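Local coordinates for protein arylmalonate decarboxylase (Bordetella bronchiseptica, PDB 3IXL) that catalyses the enantioselective decarboxylation of 2-aryl-2-methylmalonates to 2-arylpropionates, releasing carbon dioxide, at residues A[113-118]-A[233-238]; A[151-156]-A[160-165]; A[169-174]-A[184-189]; A[198-201]-A[207-210]. The protein carries 2 engineered substitutions. All coordinates share one frame; numbering follows the deposited sequence.

Contact 1: A[113-118]-A[233-238]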
loop_
_atom_site.group_PDB
_atom_site.type_symbol
_atom_site.label_atom_id
_atom_site.label_comp_id
_atom_site.label_asym_id
_atom_site.label_seq_id
_atom_site.Cartn_x
_atom_site.Cartn_y
_atom_site.Cartn_z
ATOM N N ARG A 113 11.403 5.781 -1.802
ATOM C CA ARG A 113 12.708 5.960 -2.448
ATOM C C ARG A 113 12.621 6.814 -3.712
ATOM O O ARG A 113 13.456 7.695 -3.928
ATOM C CB ARG A 113 13.360 4.614 -2.724
ATOM C CG ARG A 113 13.845 3.958 -1.431
ATOM C CD ARG A 113 14.147 2.494 -1.620
ATOM N NE ARG A 113 14.428 1.835 -0.347
ATOM C CZ ARG A 113 14.345 0.522 -0.149
ATOM N NH1 ARG A 113 13.973 -0.279 -1.142
ATOM N NH2 ARG A 113 14.620 0.009 1.046
ATOM N N ALA A 114 11.594 6.582 -4.518
ATOM C CA ALA A 114 11.372 7.376 -5.731
ATOM C C ALA A 114 11.255 8.870 -5.429
ATOM O O ALA A 114 11.612 9.714 -6.260
ATOM C CB ALA A 114 10.110 6.893 -6.454
ATOM N N LEU A 115 10.722 9.194 -4.254
ATOM C CA LEU A 115 10.491 10.583 -3.864
ATOM C C LEU A 115 11.593 11.131 -2.953
ATOM O O LEU A 115 11.467 12.247 -2.437
ATOM C CB LEU A 115 9.111 10.740 -3.217
ATOM C CG LEU A 115 7.962 10.544 -4.206
ATOM C CD1 LEU A 115 6.672 10.210 -3.495
ATOM C CD2 LEU A 115 7.803 11.797 -5.082
ATOM N N GLY A 116 12.658 10.353 -2.766
ATOM C CA GLY A 116 13.810 10.788 -1.967
ATOM C C GLY A 116 13.515 10.940 -0.487
ATOM O O GLY A 116 14.107 11.780 0.190
ATOM N N VAL A 117 12.611 10.112 0.024
ATOM C CA VAL A 117 12.220 10.181 1.421
ATOM C C VAL A 117 13.028 9.178 2.232
ATOM O O VAL A 117 12.926 7.976 2.017
ATOM C CB VAL A 117 10.704 9.918 1.585
ATOM C CG1 VAL A 117 10.308 9.941 3.055
ATOM C CG2 VAL A 117 9.904 10.941 0.808
ATOM N N ARG A 118 13.848 9.687 3.146
ATOM C CA ARG A 118 14.595 8.851 4.078
ATOM C C ARG A 118 13.982 8.951 5.473
ATOM O O ARG A 118 13.745 7.930 6.129
ATOM C CB ARG A 118 16.074 9.269 4.105
ATOM C CG ARG A 118 16.904 8.677 5.241
ATOM C CD ARG A 118 17.256 7.219 4.996
ATOM N NE ARG A 118 18.241 7.044 3.924
ATOM C CZ ARG A 118 19.504 6.657 4.107
ATOM N NH1 ARG A 118 19.961 6.392 5.327
ATOM N NH2 ARG A 118 20.314 6.529 3.062
ATOM N N TYR A 233 -2.940 13.196 -8.385
ATOM C CA TYR A 233 -2.996 12.243 -7.274
ATOM C C TYR A 233 -1.690 12.162 -6.499
ATOM O O TYR A 233 -1.482 11.218 -5.726
ATOM C CB TYR A 233 -3.408 10.858 -7.768
ATOM C CG TYR A 233 -4.766 10.836 -8.408
ATOM C CD1 TYR A 233 -4.906 10.596 -9.769
ATOM C CD2 TYR A 233 -5.910 11.067 -7.657
ATOM C CE1 TYR A 233 -6.155 10.570 -10.365
ATOM C CE2 TYR A 233 -7.172 11.039 -8.241
ATOM C CZ TYR A 233 -7.282 10.794 -9.596
ATOM O OH TYR A 233 -8.521 10.767 -10.186
ATOM N N GLY A 234 -0.820 13.140 -6.717
ATOM C CA GLY A 234 0.400 13.265 -5.934
ATOM C C GLY A 234 1.664 13.178 -6.752
ATOM O O GLY A 234 1.657 12.657 -7.874
ATOM N N ARG A 235 2.751 13.653 -6.160
ATOM C CA ARG A 235 4.062 13.624 -6.790
ATOM C C ARG A 235 4.527 12.233 -7.223
ATOM O O ARG A 235 5.253 12.098 -8.208
ATOM C CB ARG A 235 5.084 14.279 -5.867
ATOM C CG ARG A 235 4.914 15.805 -5.826
ATOM C CD ARG A 235 5.712 16.472 -4.737
ATOM N NE ARG A 235 7.132 16.160 -4.809
ATOM C CZ ARG A 235 8.015 16.551 -3.899
ATOM N NH1 ARG A 235 7.621 17.289 -2.866
ATOM N NH2 ARG A 235 9.289 16.213 -4.023
ATOM N N LEU A 236 4.117 11.194 -6.498
ATOM C CA LEU A 236 4.515 9.840 -6.879
ATOM C C LEU A 236 4.151 9.583 -8.342
ATOM O O LEU A 236 4.955 9.056 -9.129
ATOM C CB LEU A 236 3.842 8.793 -5.983
ATOM C CG LEU A 236 4.252 7.354 -6.308
ATOM C CD1 LEU A 236 5.736 7.103 -6.105
ATOM C CD2 LEU A 236 3.428 6.364 -5.483
ATOM N N PHE A 237 2.936 9.977 -8.705
ATOM C CA PHE A 237 2.437 9.752 -10.047
ATOM C C PHE A 237 2.900 10.808 -11.022
ATOM O O PHE A 237 3.296 10.488 -12.149
ATOM C CB PHE A 237 0.911 9.710 -10.039
ATOM C CG PHE A 237 0.363 8.597 -9.217
ATOM C CD1 PHE A 237 -0.038 8.811 -7.904
ATOM C CD2 PHE A 237 0.298 7.311 -9.736
ATOM C CE1 PHE A 237 -0.527 7.755 -7.128
ATOM C CE2 PHE A 237 -0.190 6.251 -8.969
ATOM C CZ PHE A 237 -0.599 6.468 -7.672
ATOM N N ASP A 238 2.835 12.065 -10.601
ATOM C CA ASP A 238 3.022 13.152 -11.549
ATOM C C ASP A 238 4.481 13.417 -11.891
ATOM O O ASP A 238 4.771 14.058 -12.908
ATOM C CB ASP A 238 2.271 14.402 -11.095
ATOM C CG ASP A 238 0.756 14.226 -11.176
ATOM O OD1 ASP A 238 0.284 13.186 -11.719
ATOM O OD2 ASP A 238 0.032 15.115 -10.677
#
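Leu115 reaches across to Leu236 and Arg235 and carries most of this contact. The side chains of Leu115 and Leu236 lie roughly perpendicular. CD1 of Leu115 packs 4.0 Å from CB at the root of Leu236 and more loosely on the CD1 methyl of Leu236. The other methyl, CD2 of Leu115, lies 3.8 Å from CB of Arg235, and there the two chains cross at a slant. Leu236 holds its CG anti to the backbone N (chi1 -178°). This leaves CD1 of Leu236 4.4 Å from CB of Ala114, a looser touch.

Leu115 comes just after the end of helix 104-114. That end is a Schellman motif: Gly116, with positive phi, is the C-prime residue, Gly116 N bonds to Arg113 O, and Val117 N bonds to Leu112 O. The opposing segment starts the short helix 235-238, with Gly234 at its N-cap. Asp238 N bonds to Gly234 O at 3.0 Å.

No hydrogen bond joins the two segments. The polar end of Arg235 turns elsewhere, and its NE forms a salt bridge with Glu239 OE2. Leu236 is buried and also packs on Ala214 and Trp217 of helix 211-222.

Contact 2: A[151-156]-A[160-165]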
loop_
_atom_site.group_PDB
_atom_site.type_symbol
_atom_site.label_atom_id
_atom_site.label_comp_id
_atom_site.label_asym_id
_atom_site.label_seq_id
_atom_site.Cartn_x
_atom_site.Cartn_y
_atom_site.Cartn_z
ATOM N N LEU A 151 -5.007 6.120 13.701
ATOM C CA LEU A 151 -6.449 6.093 13.943
ATOM C C LEU A 151 -6.919 4.935 14.821
ATOM O O LEU A 151 -8.054 4.949 15.302
ATOM C CB LEU A 151 -7.223 6.088 12.621
ATOM C CG LEU A 151 -6.968 7.256 11.673
ATOM C CD1 LEU A 151 -7.706 6.966 10.379
ATOM C CD2 LEU A 151 -7.410 8.584 12.296
ATOM N N GLY A 152 -6.065 3.934 15.028
ATOM C CA GLY A 152 -6.420 2.813 15.922
ATOM C C GLY A 152 -7.599 1.970 15.461
ATOM O O GLY A 152 -8.396 1.496 16.273
ATOM N N ILE A 153 -7.698 1.763 14.151
ATOM C CA ILE A 153 -8.786 0.994 13.545
ATOM C C ILE A 153 -8.331 -0.421 13.191
ATOM O O ILE A 153 -7.241 -0.608 12.644
ATOM C CB ILE A 153 -9.299 1.700 12.257
ATOM C CG1 ILE A 153 -9.813 3.102 12.591
ATOM C CG2 ILE A 153 -10.399 0.876 11.570
ATOM C CD1 ILE A 153 -10.076 3.970 11.367
ATOM N N THR A 154 -9.161 -1.418 13.498
ATOM C CA THR A 154 -8.874 -2.781 13.042
ATOM C C THR A 154 -9.893 -3.339 12.065
ATOM O O THR A 154 -9.662 -4.394 11.493
ATOM C CB THR A 154 -8.717 -3.793 14.192
ATOM O OG1 THR A 154 -9.959 -3.925 14.893
ATOM C CG2 THR A 154 -7.595 -3.360 15.120
ATOM N N GLY A 155 -11.011 -2.645 11.870
ATOM C CA GLY A 155 -12.033 -3.131 10.945
ATOM C C GLY A 155 -11.745 -2.707 9.518
ATOM O O GLY A 155 -11.425 -1.549 9.270
ATOM N N VAL A 156 -11.876 -3.640 8.578
ATOM C CA VAL A 156 -11.659 -3.331 7.160
ATOM C C VAL A 156 -12.657 -2.281 6.646
ATOM O O VAL A 156 -12.258 -1.269 6.060
ATOM C CB VAL A 156 -11.710 -4.611 6.287
ATOM C CG1 VAL A 156 -11.755 -4.263 4.800
ATOM C CG2 VAL A 156 -10.521 -5.508 6.586
ATOM N N ALA A 160 -12.578 2.266 5.293
ATOM C CA ALA A 160 -13.161 2.892 4.103
ATOM C C ALA A 160 -14.081 4.071 4.439
ATOM O O ALA A 160 -14.389 4.888 3.568
ATOM C CB ALA A 160 -13.906 1.857 3.262
ATOM N N ARG A 161 -14.514 4.156 5.695
ATOM C CA ARG A 161 -15.436 5.215 6.121
ATOM C C ARG A 161 -14.740 6.509 6.540
ATOM O O ARG A 161 -15.404 7.529 6.725
ATOM C CB ARG A 161 -16.349 4.724 7.248
ATOM C CG ARG A 161 -17.315 3.637 6.810
ATOM C CD ARG A 161 -18.468 3.461 7.793
ATOM N NE ARG A 161 -18.053 2.893 9.078
ATOM C CZ ARG A 161 -17.974 1.587 9.343
ATOM N NH1 ARG A 161 -18.261 0.688 8.405
ATOM N NH2 ARG A 161 -17.595 1.177 10.547
ATOM N N VAL A 162 -13.416 6.478 6.701
ATOM C CA VAL A 162 -12.679 7.661 7.134
ATOM C C VAL A 162 -12.671 8.681 5.987
ATOM O O VAL A 162 -12.293 8.356 4.855
ATOM C CB VAL A 162 -11.238 7.298 7.556
ATOM C CG1 VAL A 162 -10.472 8.526 8.031
ATOM C CG2 VAL A 162 -11.250 6.248 8.677
ATOM N N ASP A 163 -13.076 9.911 6.294
ATOM C CA ASP A 163 -13.199 10.963 5.286
ATOM C C ASP A 163 -11.876 11.653 4.952
ATOM O O ASP A 163 -10.910 11.610 5.723
ATOM C CB ASP A 163 -14.185 12.012 5.784
ATOM C CG ASP A 163 -13.652 12.752 6.977
ATOM O OD1 ASP A 163 -13.152 13.882 6.807
ATOM O OD2 ASP A 163 -13.682 12.169 8.080
ATOM N N THR A 164 -11.873 12.342 3.816
ATOM C CA THR A 164 -10.687 13.019 3.321
ATOM C C THR A 164 -10.094 14.011 4.309
ATOM O O THR A 164 -8.884 14.038 4.515
ATOM C CB THR A 164 -11.001 13.728 1.989
ATOM O OG1 THR A 164 -11.393 12.746 1.026
ATOM C CG2 THR A 164 -9.808 14.545 1.472
ATOM N N ALA A 165 -10.940 14.849 4.907
ATOM C CA ALA A 165 -10.424 15.888 5.801
ATOM C C ALA A 165 -9.758 15.318 7.055
ATOM O O ALA A 165 -8.773 15.867 7.544
ATOM C CB ALA A 165 -11.530 16.872 6.172
#
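Asp163 OD2 is hydrogen-bonded to Thr166 OG1, right beside Val162, the residue that meets Leu151 and Ile153 across the contact. Asp163 is the N-cap of helix 164-176, and its side chain also caps a backbone N in the first turn. This helix is the longer of the two in the connection between strands 144-145 and 183-187 of a parallel sheet. The contact lies in the part leading into it, where the chain passes through the short helix 156-160.

The contact across the segments is apolar. Val162 has CG1 anti to its backbone N (chi1 -179°), and both of its methyls face the other segment. Leu151 and Val162 meet end to end, while Ile153 runs alongside Val162 in the opposite sense. The cluster lies near the surface. Leu151 extends it to Leu170, and Val162 to Leu167, both on helix 164-176.

At the other end of the contact, Val156 begins helix 156-160. It lines the pocket of the bound 2-phenylacetic acid, and its CB points away from segment 160-165. Its carbonyl O lies 3.6 Å from Ala160 N. In the apolar cluster, CD1 of Leu151 is 3.9 Å from CG1 of Val162, and CD1 of Ile153 is 3.7 Å from CG2 of Val162.

Contact 3: A[169-174]-A[184-189]. Engineered in segment 184-189: Ser188 (natural residue Cys). With PAC (2-phenylacetic acid), chain C.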
loop_
_atom_site.group_PDB
_atom_site.type_symbol
_atom_site.label_atom_id
_atom_site.label_comp_id
_atom_site.label_asym_id
_atom_site.label_seq_id
_atom_site.Cartn_x
_atom_site.Cartn_y
_atom_site.Cartn_z
ATOM N N ASP A 169 -5.811 15.947 7.992
ATOM C CA ASP A 169 -5.432 16.359 9.336
ATOM C C ASP A 169 -4.468 15.368 9.999
ATOM O O ASP A 169 -3.529 15.775 10.688
ATOM C CB ASP A 169 -6.678 16.529 10.195
ATOM C CG ASP A 169 -6.345 16.829 11.624
ATOM O OD1 ASP A 169 -5.895 17.964 11.890
ATOM O OD2 ASP A 169 -6.519 15.924 12.469
ATOM N N LEU A 170 -4.701 14.071 9.799
ATOM C CA LEU A 170 -3.804 13.047 10.337
ATOM C C LEU A 170 -2.373 13.213 9.816
ATOM O O LEU A 170 -1.406 13.129 10.575
ATOM C CB LEU A 170 -4.332 11.668 9.962
ATOM C CG LEU A 170 -3.609 10.459 10.560
ATOM C CD1 LEU A 170 -3.861 10.348 12.066
ATOM C CD2 LEU A 170 -4.061 9.184 9.841
ATOM N N CYS A 171 -2.244 13.436 8.512
ATOM C CA CYS A 171 -0.932 13.661 7.904
ATOM C C CYS A 171 -0.258 14.920 8.426
ATOM O O CYS A 171 0.937 14.897 8.735
ATOM C CB CYS A 171 -1.067 13.755 6.392
ATOM S SG CYS A 171 -1.465 12.190 5.578
ATOM N N VAL A 172 -1.028 16.003 8.517
ATOM C CA VAL A 172 -0.480 17.270 8.999
ATOM C C VAL A 172 -0.013 17.128 10.452
ATOM O O VAL A 172 1.097 17.560 10.788
ATOM C CB VAL A 172 -1.487 18.429 8.833
ATOM C CG1 VAL A 172 -0.951 19.701 9.497
ATOM C CG2 VAL A 172 -1.774 18.691 7.364
ATOM N N ARG A 173 -0.829 16.494 11.302
ATOM C CA ARG A 173 -0.436 16.299 12.709
ATOM C C ARG A 173 0.806 15.407 12.844
ATOM O O ARG A 173 1.700 15.688 13.641
ATOM C CB ARG A 173 -1.599 15.785 13.559
ATOM C CG ARG A 173 -2.687 16.840 13.792
ATOM C CD ARG A 173 -3.743 16.397 14.796
ATOM N NE ARG A 173 -4.571 15.289 14.324
ATOM C CZ ARG A 173 -4.470 14.036 14.764
ATOM N NH1 ARG A 173 -3.572 13.728 15.696
ATOM N NH2 ARG A 173 -5.261 13.088 14.280
ATOM N N ALA A 174 0.892 14.352 12.036
ATOM C CA ALA A 174 2.070 13.476 12.056
ATOM C C ALA A 174 3.333 14.229 11.641
ATOM O O ALA A 174 4.395 14.072 12.246
ATOM C CB ALA A 174 1.851 12.263 11.158
ATOM N N ILE A 184 5.883 11.834 4.081
ATOM C CA ILE A 184 4.880 11.195 4.922
ATOM C C ILE A 184 4.455 9.876 4.290
ATOM O O ILE A 184 4.210 9.811 3.076
ATOM C CB ILE A 184 3.639 12.116 5.094
ATOM C CG1 ILE A 184 4.051 13.454 5.737
ATOM C CG2 ILE A 184 2.543 11.430 5.923
ATOM C CD1 ILE A 184 3.060 14.587 5.518
ATOM N N LEU A 185 4.378 8.835 5.115
ATOM C CA LEU A 185 3.743 7.588 4.707
ATOM C C LEU A 185 2.348 7.540 5.317
ATOM O O LEU A 185 2.195 7.557 6.535
ATOM C CB LEU A 185 4.560 6.370 5.151
ATOM C CG LEU A 185 3.904 5.005 4.916
ATOM C CD1 LEU A 185 3.673 4.754 3.429
ATOM C CD2 LEU A 185 4.777 3.901 5.517
ATOM N N LEU A 186 1.339 7.508 4.455
ATOM C CA LEU A 186 -0.046 7.338 4.857
ATOM C C LEU A 186 -0.378 5.862 4.640
ATOM O O LEU A 186 -0.567 5.398 3.507
ATOM C CB LEU A 186 -0.946 8.271 4.044
ATOM C CG LEU A 186 -2.465 8.245 4.239
ATOM C CD1 LEU A 186 -2.879 8.397 5.711
ATOM C CD2 LEU A 186 -3.054 9.376 3.403
ATOM N N SER A 187 -0.406 5.113 5.739
ATOM C CA SER A 187 -0.422 3.659 5.650
ATOM C C SER A 187 -1.776 3.047 5.965
ATOM O O SER A 187 -2.397 3.342 6.991
ATOM C CB SER A 187 0.672 3.035 6.525
ATOM O OG SER A 187 0.885 1.674 6.160
ATOM N N SER A 188 -2.182 2.191 5.028
ATOM C CA SER A 188 -3.341 1.285 5.022
ATOM C C SER A 188 -4.039 1.412 3.699
ATOM O O SER A 188 -4.539 2.483 3.341
ATOM C CB SER A 188 -4.355 1.487 6.139
ATOM O OG SER A 188 -5.361 0.490 5.993
ATOM N N GLY A 189 -4.090 0.286 2.995
ATOM C CA GLY A 189 -4.762 0.190 1.716
ATOM C C GLY A 189 -6.265 0.181 1.854
ATOM O O GLY A 189 -6.972 0.074 0.853
HETATM C C1 PAC C . -3.117 -2.523 5.134
HETATM C C2 PAC C . -4.484 -3.073 5.499
HETATM C "C1'" PAC C . -5.611 -3.089 4.487
HETATM C "C2'" PAC C . -6.904 -3.022 5.015
HETATM C "C3'" PAC C . -8.020 -3.041 4.181
HETATM C "C4'" PAC C . -7.845 -3.135 2.804
HETATM C "C5'" PAC C . -6.555 -3.199 2.264
HETATM C "C6'" PAC C . -5.433 -3.186 3.099
HETATM O O1 PAC C . -2.860 -2.014 4.008
HETATM O O2 PAC C . -2.248 -2.607 6.048
#
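This contact belongs to a beta-alpha-beta crossover, in which helix 164-176 leads into strand 183-187 and packs on it, and Cys171 meets Ile184 and Leu186 there. The segment axes approach to 9.3 Å, with 139° between their directions. At its C-terminal end the strand leads straight into the ligand pocket.

Cys171 is the centre of the packing. Its SG stands anti to its own carbonyl carbon (chi1 -70°) and lies against both methyls of Leu186, at 3.9 Å from CD2 of Leu186 and slightly further from CD1. CG2 of Ile184 is 4.1 Å from SG of Cys171. CD1 of Ile184 reaches the backbone instead, 3.9 Å from Cys171 O. Leu170 adds a looser touch, with its CD2 4.4 Å from CD1 of Leu186. All four residues are buried. Val200 of helix 196-204 and Ala123 of strand 119-124 also pack on this cluster.

Within the helix, Asp169 and Arg173 form a salt bridge one turn apart. Arg173 NE bonds Asp169 OD2 at 2.8 Å. The bond is nearly straight and lies in the guanidinium plane, but it meets OD2 from above the carboxylate plane.

Past the strand, Ser188, an engineered residue that is Cys in the natural sequence, has its OG hydrogen-bonded to Gly190 N. The carboxylate of 2-phenylacetic acid is held here, and Tyr126, Ser76 and Thr75 also bond the ligand. Gly189 N donates to O1 of the ligand at 2.8 Å, with an N-H...O angle of 179°.

Contact 4: A[198-201]-A[207-210]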
loop_
_atom_site.group_PDB
_atom_site.type_symbol
_atom_site.label_atom_id
_atom_site.label_comp_id
_atom_site.label_asym_id
_atom_site.label_seq_id
_atom_site.Cartn_x
_atom_site.Cartn_y
_atom_site.Cartn_z
ATOM N N PRO A 198 -3.044 15.200 -2.669
ATOM C CA PRO A 198 -2.608 16.496 -3.213
ATOM C C PRO A 198 -2.786 17.650 -2.234
ATOM O O PRO A 198 -2.032 18.612 -2.292
ATOM C CB PRO A 198 -3.502 16.691 -4.451
ATOM C CG PRO A 198 -4.683 15.804 -4.223
ATOM C CD PRO A 198 -4.144 14.614 -3.461
ATOM N N GLU A 199 -3.771 17.559 -1.348
ATOM C CA GLU A 199 -3.998 18.629 -0.377
ATOM C C GLU A 199 -2.871 18.670 0.654
ATOM O O GLU A 199 -2.353 19.739 0.988
ATOM C CB GLU A 199 -5.360 18.441 0.290
ATOM C CG GLU A 199 -5.718 19.448 1.393
ATOM C CD GLU A 199 -5.800 20.896 0.940
ATOM O OE1 GLU A 199 -5.902 21.759 1.833
ATOM O OE2 GLU A 199 -5.765 21.183 -0.276
ATOM N N VAL A 200 -2.458 17.507 1.149
ATOM C CA VAL A 200 -1.335 17.452 2.079
ATOM C C VAL A 200 -0.050 17.953 1.429
ATOM O O VAL A 200 0.681 18.745 2.031
ATOM C CB VAL A 200 -1.109 16.024 2.631
ATOM C CG1 VAL A 200 0.117 15.971 3.514
ATOM C CG2 VAL A 200 -2.320 15.550 3.420
ATOM N N GLU A 201 0.223 17.500 0.206
ATOM C CA GLU A 201 1.433 17.928 -0.508
ATOM C C GLU A 201 1.444 19.441 -0.756
ATOM O O GLU A 201 2.492 20.084 -0.614
ATOM C CB GLU A 201 1.607 17.140 -1.814
ATOM C CG GLU A 201 1.951 15.663 -1.560
ATOM C CD GLU A 201 2.274 14.867 -2.811
ATOM O OE1 GLU A 201 1.955 15.324 -3.931
ATOM O OE2 GLU A 201 2.837 13.761 -2.653
ATOM N N PRO A 207 6.388 15.292 -0.052
ATOM C CA PRO A 207 5.601 14.248 -0.707
ATOM C C PRO A 207 4.916 13.299 0.278
ATOM O O PRO A 207 5.401 13.099 1.397
ATOM C CB PRO A 207 6.643 13.496 -1.542
ATOM C CG PRO A 207 7.915 13.685 -0.804
ATOM C CD PRO A 207 7.837 15.037 -0.143
ATOM N N VAL A 208 3.800 12.734 -0.167
ATOM C CA VAL A 208 3.068 11.698 0.559
ATOM C C VAL A 208 3.053 10.417 -0.262
ATOM O O VAL A 208 2.720 10.434 -1.456
ATOM C CB VAL A 208 1.598 12.104 0.821
ATOM C CG1 VAL A 208 0.838 10.988 1.541
ATOM C CG2 VAL A 208 1.545 13.385 1.626
ATOM N N VAL A 209 3.394 9.311 0.385
ATOM C CA VAL A 209 3.221 7.989 -0.214
ATOM C C VAL A 209 2.089 7.316 0.541
ATOM O O VAL A 209 2.158 7.182 1.761
ATOM C CB VAL A 209 4.517 7.148 -0.159
ATOM C CG1 VAL A 209 4.268 5.717 -0.660
ATOM C CG2 VAL A 209 5.601 7.795 -1.016
ATOM N N SER A 210 1.051 6.915 -0.184
ATOM C CA SER A 210 -0.138 6.323 0.419
ATOM C C SER A 210 -0.244 4.874 -0.041
ATOM O O SER A 210 -0.036 4.588 -1.221
ATOM C CB SER A 210 -1.377 7.121 0.010
ATOM O OG SER A 210 -2.544 6.551 0.563
HETATM O O HOH W 1 2.740 11.422 -3.918
#
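Glu201 has its CG anti to its own carbonyl carbon (chi1 -69°) and an extended chain beyond it (chi2 -174°), which carries the carboxylate to the backbone of Pro207 and Val208. Val200 places CG1 anti to its backbone N (chi1 176°), which sets CG1 against CG2 of Val208.

The polar part rests on OE2 of Glu201. Val208 N donates to it at 2.9 Å, almost straight, and the bond uses the anti lone pair, on the side away from OE1. A water also donates to OE2 of Glu201, at 2.7 Å. The same water donates to Val208 O at 2.7 Å. The carboxylate is thus tied to both the N-H and the carbonyl of one strand residue, once directly and once through water. OE1 of Glu201 has its own partner, Arg235 N. With both oxygens bonded, the carboxylate is probably fixed in its rotation, and these donors would tend to support its negative charge.

CA of Pro207 lies 3.4 Å from OE2 of Glu201. Further back along the chain, CG of Glu201 is 3.9 Å from CG2 of Val208. The valines pack tightly: CG1 of Val200 is 3.5 Å from CG2 of Val208, and one side chain lies nearly square across the other.

The contact closes the beta-alpha-beta unit of strand 183-187, helix 196-204 and strand 208-210. Val200 also packs on Val168 and Cys171 of helix 164-176 and on Ile184 of strand 183-187. Val208 touches Leu186 of that strand and Ile197 of its own unit's helix.

Overall arrangement
All four contacts lie in or beside the half of the chain built on the parallel sheet 144-145, 119-124, 183-187, 208-210. Contact 1 closes the longest loop, and contacts 2, 3 and 4 follow one another inside it. Contacts 2 and 3 share helix 164-176, with centres about 12 Å apart. Contacts 3 and 4 meet through neighbouring strands 183-187 and 208-210, with centres about 9 Å apart. Contact 1 is also about 9 Å from contact 4, centre to centre, and Glu201 joins the two. The centres of contacts 1 and 2 are about 23 Å apart. Contacts 2 and 3 both reach the 2-phenylacetic acid pocket. Contact 4 includes edge strand 208-210, on which contact 1 packs through Leu115 and Val209.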